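Long-range contacts in macrophage migration inhibitory factor (Plasmodium berghei, PDB 2WKB), which belongs to the MIF family of small alpha/beta proteins, in which two antiparallel helices pack on a four-stranded sheet and three subunits form the assembly: residues T19-I23 with I83-L88; A26-I30 with L75-K79; S53-C58 with V90-Y96. All coordinates share one frame. Residue numbers count along the deposited sequence, not the author numbering.

Contact 1 of 3, residues T19-I23 with I83-L88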
loop_
_atom_site.group_PDB
_atom_site.type_symbol
_atom_site.label_atom_id
_atom_site.label_comp_id
_atom_site.label_asym_id
_atom_site.label_seq_id
_atom_site.Cartn_x
_atom_site.Cartn_y
_atom_site.Cartn_z
ATOM N N THR E 19 -3.105 14.147 -14.343
ATOM C CA THR E 19 -4.247 13.723 -13.547
ATOM C C THR E 19 -3.973 13.953 -12.039
ATOM O O THR E 19 -4.815 14.529 -11.351
ATOM C CB THR E 19 -4.569 12.216 -13.793
ATOM O OG1 THR E 19 -4.945 12.070 -15.162
ATOM C CG2 THR E 19 -5.778 11.793 -12.956
ATOM N N LEU E 20 -2.802 13.565 -11.573
ATOM C CA LEU E 20 -2.443 13.750 -10.141
ATOM C C LEU E 20 -2.393 15.252 -9.849
ATOM O O LEU E 20 -2.810 15.692 -8.774
ATOM C CB LEU E 20 -1.107 13.074 -9.792
ATOM C CG LEU E 20 -1.127 11.507 -9.935
ATOM C CD1 LEU E 20 0.308 10.911 -9.823
ATOM C CD2 LEU E 20 -2.133 10.892 -8.848
ATOM N N SER E 21 -1.876 16.069 -10.776
ATOM C CA SER E 21 -1.775 17.500 -10.487
ATOM C C SER E 21 -3.158 18.120 -10.345
ATOM O O SER E 21 -3.393 18.963 -9.477
ATOM C CB SER E 21 -0.918 18.172 -11.652
ATOM O OG SER E 21 -1.078 19.568 -11.507
ATOM N N GLU E 22 -4.118 17.643 -11.134
ATOM C CA GLU E 22 -5.476 18.114 -11.090
ATOM C C GLU E 22 -6.173 17.704 -9.779
ATOM O O GLU E 22 -6.908 18.511 -9.179
ATOM C CB GLU E 22 -6.285 17.615 -12.294
ATOM C CG GLU E 22 -5.853 18.331 -13.615
ATOM C CD GLU E 22 -6.837 18.089 -14.784
ATOM O OE1 GLU E 22 -8.029 17.777 -14.519
ATOM O OE2 GLU E 22 -6.384 18.212 -15.961
ATOM N N ILE E 23 -5.857 16.485 -9.322
ATOM C CA ILE E 23 -6.388 15.988 -8.037
ATOM C C ILE E 23 -5.799 16.830 -6.898
ATOM O O ILE E 23 -6.546 17.249 -5.979
ATOM C CB ILE E 23 -6.106 14.462 -7.845
ATOM C CG1 ILE E 23 -6.993 13.697 -8.809
ATOM C CG2 ILE E 23 -6.485 14.027 -6.333
ATOM C CD1 ILE E 23 -6.725 12.153 -8.881
ATOM N N ILE E 83 -12.931 14.256 -12.215
ATOM C CA ILE E 83 -11.612 14.211 -12.806
ATOM C C ILE E 83 -11.260 12.810 -13.377
ATOM O O ILE E 83 -10.749 12.666 -14.531
ATOM C CB ILE E 83 -10.520 14.616 -11.782
ATOM C CG1 ILE E 83 -10.654 16.112 -11.424
ATOM C CG2 ILE E 83 -9.092 14.256 -12.310
ATOM C CD1 ILE E 83 -9.832 16.529 -10.134
ATOM N N LEU E 84 -11.506 11.754 -12.624
ATOM C CA LEU E 84 -11.111 10.440 -13.172
ATOM C C LEU E 84 -12.031 9.960 -14.327
ATOM O O LEU E 84 -11.562 9.315 -15.287
ATOM C CB LEU E 84 -11.166 9.374 -12.070
ATOM C CG LEU E 84 -10.222 9.651 -10.931
ATOM C CD1 LEU E 84 -10.527 8.617 -9.824
ATOM C CD2 LEU E 84 -8.769 9.518 -11.382
ATOM N N SER E 85 -13.326 10.215 -14.222
ATOM C CA SER E 85 -14.189 9.764 -15.284
ATOM C C SER E 85 -13.850 10.572 -16.575
ATOM O O SER E 85 -13.930 10.020 -17.681
ATOM C CB SER E 85 -15.663 9.853 -14.894
ATOM O OG SER E 85 -15.998 11.193 -14.745
ATOM N N ASN E 86 -13.420 11.824 -16.433
ATOM C CA ASN E 86 -12.905 12.615 -17.555
ATOM C C ASN E 86 -11.607 12.038 -18.121
ATOM O O ASN E 86 -11.566 11.602 -19.301
ATOM C CB ASN E 86 -12.814 14.135 -17.191
ATOM C CG ASN E 86 -12.216 15.004 -18.341
ATOM O OD1 ASN E 86 -12.455 14.727 -19.520
ATOM N ND2 ASN E 86 -11.441 16.052 -17.983
ATOM N N HIS E 87 -10.553 11.972 -17.320
ATOM C CA HIS E 87 -9.241 11.572 -17.819
ATOM C C HIS E 87 -9.071 10.069 -18.122
ATOM O O HIS E 87 -8.305 9.684 -19.032
ATOM C CB HIS E 87 -8.126 12.026 -16.855
ATOM C CG HIS E 87 -7.904 13.507 -16.847
ATOM N ND1 HIS E 87 -7.315 14.173 -17.902
ATOM C CD2 HIS E 87 -8.229 14.457 -15.935
ATOM C CE1 HIS E 87 -7.285 15.473 -17.636
ATOM N NE2 HIS E 87 -7.828 15.670 -16.445
ATOM N N LEU E 88 -9.732 9.209 -17.339
ATOM C CA LEU E 88 -9.484 7.765 -17.443
ATOM C C LEU E 88 -10.607 6.990 -18.049
ATOM O O LEU E 88 -10.487 5.759 -18.210
ATOM C CB LEU E 88 -9.153 7.154 -16.091
ATOM C CG LEU E 88 -7.691 7.307 -15.599
ATOM C CD1 LEU E 88 -7.149 8.718 -15.586
ATOM C CD2 LEU E 88 -7.660 6.737 -14.198
HETATM O O HOH W 1 -11.330 16.952 -15.319
#
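All seven touching side chains between 19-23 and 83-88 adopt the m rotamer about chi1, and they fit together as the two short helix axes run antiparallel at 163°, 10.7 Å apart. T19 acts as a knob in a hole formed by I83, L84, H87 and L88. Its CG2 lies 4.2 Å from I83 CG2 and 4.1 Å from L84 CD2, while T19 OG1 approaches H87 CB at 3.6 Å; the hydroxyl itself is hydrogen-bonded to the backbone O of K15, one turn earlier. I23, I83 and L84 are all mt. In this form I83 extends its CD1 to 3.7 Å from E22 O, I23 CG1 meets I83 CG2 at 4.1 Å, and I23 CD1 meets L84 CD2 at 4.2 Å. L84 and L88 also touch C58 on strand 58-63, so these leucines pack the helix onto the sheet. At the more exposed margin, H87 presents the edge of its ring, and NE2 donates a hydrogen bond to E22 OE1 (2.9 Å, 157°). A water accepts from N86 ND2 at 2.8 Å and donates weakly to E22 OE1 at 3.5 Å. The chemistry thus implies an NE2-protonated imidazole paired with a carboxylate acceptor, bordering an apolar interior.

Contact 2 of 3, residues A26-I30 with L75-K79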
loop_
_atom_site.group_PDB
_atom_site.type_symbol
_atom_site.label_atom_id
_atom_site.label_comp_id
_atom_site.label_asym_id
_atom_site.label_seq_id
_atom_site.Cartn_x
_atom_site.Cartn_y
_atom_site.Cartn_z
ATOM N N ALA E 26 -7.595 20.065 -6.846
ATOM C CA ALA E 26 -8.931 19.894 -6.229
ATOM C C ALA E 26 -8.860 19.835 -4.720
ATOM O O ALA E 26 -9.713 20.422 -4.058
ATOM C CB ALA E 26 -9.681 18.600 -6.790
ATOM N N ILE E 27 -7.895 19.095 -4.174
ATOM C CA ILE E 27 -7.730 18.977 -2.698
ATOM C C ILE E 27 -7.424 20.407 -2.134
ATOM O O ILE E 27 -8.054 20.906 -1.152
ATOM C CB ILE E 27 -6.579 18.027 -2.364
ATOM C CG1 ILE E 27 -6.940 16.556 -2.737
ATOM C CG2 ILE E 27 -6.241 18.075 -0.809
ATOM C CD1 ILE E 27 -5.761 15.580 -2.624
ATOM N N SER E 28 -6.422 21.058 -2.726
ATOM C CA SER E 28 -6.031 22.394 -2.241
ATOM C C SER E 28 -7.202 23.339 -2.374
ATOM O O SER E 28 -7.452 24.136 -1.459
ATOM C CB SER E 28 -4.872 22.918 -3.152
ATOM O OG SER E 28 -4.503 24.240 -2.730
ATOM N N ASN E 29 -7.901 23.282 -3.503
ATOM C CA ASN E 29 -9.010 24.191 -3.750
ATOM C C ASN E 29 -10.085 24.013 -2.675
ATOM O O ASN E 29 -10.380 24.976 -1.934
ATOM C CB ASN E 29 -9.591 24.010 -5.154
ATOM C CG ASN E 29 -8.813 24.782 -6.225
ATOM O OD1 ASN E 29 -8.286 25.868 -5.971
ATOM N ND2 ASN E 29 -8.776 24.240 -7.432
ATOM N N ILE E 30 -10.614 22.779 -2.560
ATOM C CA ILE E 30 -11.660 22.427 -1.591
ATOM C C ILE E 30 -11.253 22.758 -0.153
ATOM O O ILE E 30 -12.067 23.325 0.602
ATOM C CB ILE E 30 -12.191 20.953 -1.867
ATOM C CG1 ILE E 30 -12.955 20.997 -3.196
ATOM C CG2 ILE E 30 -13.164 20.532 -0.823
ATOM C CD1 ILE E 30 -13.169 19.718 -3.947
ATOM N N LEU E 75 -17.746 16.582 -1.066
ATOM C CA LEU E 75 -17.433 17.502 -2.088
ATOM C C LEU E 75 -16.128 17.107 -2.826
ATOM O O LEU E 75 -16.060 17.159 -4.054
ATOM C CB LEU E 75 -17.310 18.927 -1.446
ATOM C CG LEU E 75 -18.398 19.378 -0.427
ATOM C CD1 LEU E 75 -19.660 19.885 -1.193
ATOM C CD2 LEU E 75 -18.805 18.315 0.816
ATOM N N LEU E 76 -15.086 16.781 -2.071
ATOM C CA LEU E 76 -13.790 16.349 -2.665
ATOM C C LEU E 76 -13.977 15.008 -3.439
ATOM O O LEU E 76 -13.470 14.854 -4.561
ATOM C CB LEU E 76 -12.775 16.169 -1.558
ATOM C CG LEU E 76 -11.346 15.842 -2.040
ATOM C CD1 LEU E 76 -10.758 16.752 -3.303
ATOM C CD2 LEU E 76 -10.377 15.852 -0.849
ATOM N N ALA E 77 -14.730 14.086 -2.869
ATOM C CA ALA E 77 -14.915 12.812 -3.567
ATOM C C ALA E 77 -15.666 13.012 -4.890
ATOM O O ALA E 77 -15.339 12.348 -5.894
ATOM C CB ALA E 77 -15.659 11.695 -2.622
ATOM N N ASP E 78 -16.643 13.927 -4.903
ATOM C CA ASP E 78 -17.410 14.253 -6.107
ATOM C C ASP E 78 -16.417 14.837 -7.132
ATOM O O ASP E 78 -16.368 14.388 -8.275
ATOM C CB ASP E 78 -18.494 15.239 -5.746
ATOM C CG ASP E 78 -19.450 15.589 -6.934
ATOM O OD1 ASP E 78 -19.178 15.308 -8.109
ATOM O OD2 ASP E 78 -20.522 16.142 -6.660
ATOM N N LYS E 79 -15.555 15.757 -6.716
ATOM C CA LYS E 79 -14.617 16.342 -7.685
ATOM C C LYS E 79 -13.629 15.332 -8.247
ATOM O O LYS E 79 -13.299 15.331 -9.481
ATOM C CB LYS E 79 -13.827 17.494 -7.104
ATOM C CG LYS E 79 -12.868 18.064 -8.169
ATOM C CD LYS E 79 -13.684 18.847 -9.308
ATOM C CE LYS E 79 -12.773 19.686 -10.296
ATOM N NZ LYS E 79 -13.685 20.294 -11.333
#
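The MIF fold contains two beta-alpha-beta crossovers, and this contact joins their helices: 26-30 belongs to helix 13-31 and 75-79 to helix 73-88. The short axes approach to 10.0 Å with 148° between their directions, and the seam is filled by interlocking aliphatic groups. L76 is the main bump on its helix. In its tp conformation it pushes CD1 into the hollow between A26, I27 and I30, 4.1 Å from A26 CB, 3.9 Å from I27 CG1 and 3.9 Å from I30 CD1; the same L76 CD1 lies 3.8 Å from I27 N, close against the backbone. I30 answers from the other helix. Its CD1 settles onto the surface of the opposing turn, 3.7 Å from L76 CA, 3.9 Å from L75 O and 3.9 Å from K79 CB. L76 also packs on F99 of strand 95-100, while I27 meets V35 and I38 in the loop after its helix; the neighbouring A77 packs on F114 of the third subunit. On the solvent side K79 runs its aliphatic part past the small, buried A26, and its outer end leads away from the partner helix: A26 CB and K79 CG meet at 3.5 Å.

Contact 3 of 3, residues S53-C58 with V90-Y96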
loop_
_atom_site.group_PDB
_atom_site.type_symbol
_atom_site.label_atom_id
_atom_site.label_comp_id
_atom_site.label_asym_id
_atom_site.label_seq_id
_atom_site.Cartn_x
_atom_site.Cartn_y
_atom_site.Cartn_z
ATOM N N SER E 53 -14.803 -8.461 -10.993
ATOM C CA SER E 53 -14.484 -8.084 -12.354
ATOM C C SER E 53 -13.170 -7.329 -12.408
ATOM O O SER E 53 -12.922 -6.445 -11.591
ATOM C CB SER E 53 -15.579 -7.147 -12.889
ATOM O OG SER E 53 -15.206 -6.702 -14.161
ATOM N N ASN E 54 -12.361 -7.653 -13.406
ATOM C CA ASN E 54 -11.105 -6.931 -13.693
ATOM C C ASN E 54 -11.375 -5.783 -14.692
ATOM O O ASN E 54 -10.460 -5.205 -15.243
ATOM C CB ASN E 54 -10.046 -7.976 -14.162
ATOM C CG ASN E 54 -8.640 -7.375 -14.371
ATOM O OD1 ASN E 54 -8.043 -6.658 -13.499
ATOM N ND2 ASN E 54 -8.110 -7.630 -15.545
ATOM N N GLU E 55 -12.625 -5.375 -14.888
ATOM C CA GLU E 55 -12.936 -4.217 -15.743
ATOM C C GLU E 55 -12.356 -2.899 -15.108
ATOM O O GLU E 55 -12.134 -2.856 -13.885
ATOM C CB GLU E 55 -14.484 -4.060 -15.834
ATOM C CG GLU E 55 -15.011 -2.923 -16.683
ATOM C CD GLU E 55 -16.554 -2.773 -16.657
ATOM O OE1 GLU E 55 -17.073 -1.759 -17.196
ATOM O OE2 GLU E 55 -17.247 -3.641 -16.075
ATOM N N GLY E 56 -12.169 -1.858 -15.926
ATOM C CA GLY E 56 -11.629 -0.554 -15.477
ATOM C C GLY E 56 -12.208 -0.142 -14.107
ATOM O O GLY E 56 -13.417 -0.134 -13.903
ATOM N N TYR E 57 -11.321 0.099 -13.150
ATOM C CA TYR E 57 -11.752 0.427 -11.792
ATOM C C TYR E 57 -10.670 1.336 -11.174
ATOM O O TYR E 57 -9.464 1.108 -11.347
ATOM C CB TYR E 57 -11.874 -0.884 -11.004
ATOM C CG TYR E 57 -12.120 -0.664 -9.494
ATOM C CD1 TYR E 57 -13.330 -0.217 -9.026
ATOM C CD2 TYR E 57 -11.080 -0.899 -8.585
ATOM C CE1 TYR E 57 -13.522 -0.025 -7.601
ATOM C CE2 TYR E 57 -11.238 -0.703 -7.210
ATOM C CZ TYR E 57 -12.477 -0.287 -6.733
ATOM O OH TYR E 57 -12.664 -0.099 -5.334
ATOM N N CYS E 58 -11.114 2.335 -10.417
ATOM C CA CYS E 58 -10.203 3.214 -9.691
ATOM C C CYS E 58 -10.519 3.246 -8.192
ATOM O O CYS E 58 -11.668 3.447 -7.799
ATOM C CB CYS E 58 -10.253 4.631 -10.269
ATOM S SG CYS E 58 -9.929 4.725 -12.045
ATOM N N VAL E 90 -13.189 6.044 -16.679
ATOM C CA VAL E 90 -13.760 5.010 -15.811
ATOM C C VAL E 90 -15.248 5.398 -15.549
ATOM O O VAL E 90 -15.587 6.593 -15.496
ATOM C CB VAL E 90 -12.941 4.951 -14.521
ATOM C CG1 VAL E 90 -12.987 6.312 -13.841
ATOM C CG2 VAL E 90 -13.438 3.854 -13.551
ATOM N N LYS E 91 -16.118 4.399 -15.428
ATOM C CA LYS E 91 -17.500 4.592 -14.965
ATOM C C LYS E 91 -17.482 5.092 -13.499
ATOM O O LYS E 91 -16.783 4.493 -12.659
ATOM C CB LYS E 91 -18.212 3.245 -14.908
ATOM C CG LYS E 91 -18.555 2.612 -16.254
ATOM C CD LYS E 91 -19.024 1.175 -15.986
ATOM C CE LYS E 91 -18.798 0.275 -17.210
ATOM N NZ LYS E 91 -19.703 0.638 -18.300
ATOM N N PRO E 92 -18.238 6.159 -13.192
ATOM C CA PRO E 92 -18.337 6.557 -11.760
ATOM C C PRO E 92 -18.668 5.418 -10.800
ATOM O O PRO E 92 -18.122 5.345 -9.669
ATOM C CB PRO E 92 -19.440 7.669 -11.766
ATOM C CG PRO E 92 -19.307 8.308 -13.074
ATOM C CD PRO E 92 -18.825 7.181 -14.078
ATOM N N ARG E 93 -19.544 4.492 -11.180
ATOM C CA ARG E 93 -19.761 3.370 -10.338
ATOM C C ARG E 93 -18.582 2.410 -10.103
ATOM O O ARG E 93 -18.651 1.577 -9.191
ATOM C CB ARG E 93 -21.005 2.570 -10.722
ATOM C CG ARG E 93 -20.777 1.768 -12.079
ATOM C CD ARG E 93 -22.036 0.852 -12.490
ATOM N NE ARG E 93 -22.634 0.055 -11.387
ATOM C CZ ARG E 93 -23.946 0.037 -11.112
ATOM N NH1 ARG E 93 -24.783 0.818 -11.831
ATOM N NH2 ARG E 93 -24.422 -0.693 -10.089
ATOM N N ARG E 94 -17.506 2.567 -10.869
ATOM C CA ARG E 94 -16.266 1.783 -10.568
ATOM C C ARG E 94 -15.145 2.769 -10.186
ATOM O O ARG E 94 -13.950 2.554 -10.474
ATOM C CB ARG E 94 -15.906 0.951 -11.771
ATOM C CG ARG E 94 -16.879 -0.245 -11.943
ATOM C CD ARG E 94 -16.490 -1.283 -13.043
ATOM N NE ARG E 94 -15.272 -2.006 -12.778
ATOM C CZ ARG E 94 -15.198 -3.116 -12.045
ATOM N NH1 ARG E 94 -16.309 -3.599 -11.471
ATOM N NH2 ARG E 94 -14.047 -3.731 -11.865
ATOM N N VAL E 95 -15.575 3.835 -9.511
ATOM C CA VAL E 95 -14.697 4.731 -8.722
ATOM C C VAL E 95 -15.076 4.572 -7.265
ATOM O O VAL E 95 -16.281 4.638 -6.888
ATOM C CB VAL E 95 -14.853 6.189 -9.106
ATOM C CG1 VAL E 95 -13.959 7.135 -8.240
ATOM C CG2 VAL E 95 -14.478 6.343 -10.604
ATOM N N TYR E 96 -14.064 4.360 -6.425
ATOM C CA TYR E 96 -14.356 4.213 -4.985
ATOM C C TYR E 96 -13.303 5.074 -4.297
ATOM O O TYR E 96 -12.136 4.968 -4.622
ATOM C CB TYR E 96 -14.233 2.738 -4.592
ATOM C CG TYR E 96 -14.412 2.402 -3.109
ATOM C CD1 TYR E 96 -15.655 2.466 -2.497
ATOM C CD2 TYR E 96 -13.323 1.933 -2.351
ATOM C CE1 TYR E 96 -15.816 2.109 -1.119
ATOM C CE2 TYR E 96 -13.468 1.562 -1.003
ATOM C CZ TYR E 96 -14.716 1.689 -0.388
ATOM O OH TYR E 96 -14.836 1.348 0.956
HETATM O O HOH W 2 -15.190 1.422 -15.666
#
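R94 lays one face of its guanidinium over E55 CB and S53 OG, with R94 NE 3.8 Å from E55 CB, and uses its nitrogens to gather the backbone carbonyls of the loop. R94 NH2 donates to S53 O at 3.0 Å and to E55 O at 2.9 Å, R94 NE donates to G56 O at 2.9 Å, and a further bond from R94 NE to E55 O (3.4 Å) is weak. R94 NH1 is hydrogen-bonded to the backbone O of F50. The loop is shaped by an ST turn, in which E55 N donates to S53 OG at 3.0 Å, and a water links G56 O to K91 N. A long salt bridge between E55 OE1 and K91 NZ, 3.7 Å, lies at the exposed side of the contact, although the position of this oxygen is less certain. Beyond the arginine the two segments enter a parallel bridge between C58 and V95: C58 N donates to R94 O at 2.8 Å, and Y96 N to C58 O at 2.9 Å. C58 and V95 point to the face covered by helix 73-88, C58 against L84 and L88, V95 against T81. Strand 4-7 flanks strand 58-63, while V95 makes backbone hydrogen bonds to the third subunit.

In the fold
Contacts 1 and 2 join the same pair of helices, 13-31 and 73-88, and touch where I83 CD1 meets A26 CB at 3.9 Å; contact 2 is nested within the chain loop closed by contact 1. Contact 1 is buried and includes a histidine-carboxylate pair, whereas contact 2 is partly buried and relies on aliphatic packing. Contact 3, also partly buried, lies toward the end of the sheet, its centre about 15 Å from that of the chain, and is dominated by backbone and arginine hydrogen bonds. It adjoins contact 1, with L88 CD2 3.7 Å from C58 SG, but not contact 2. Contacts 2 and 3 both touch the third subunit.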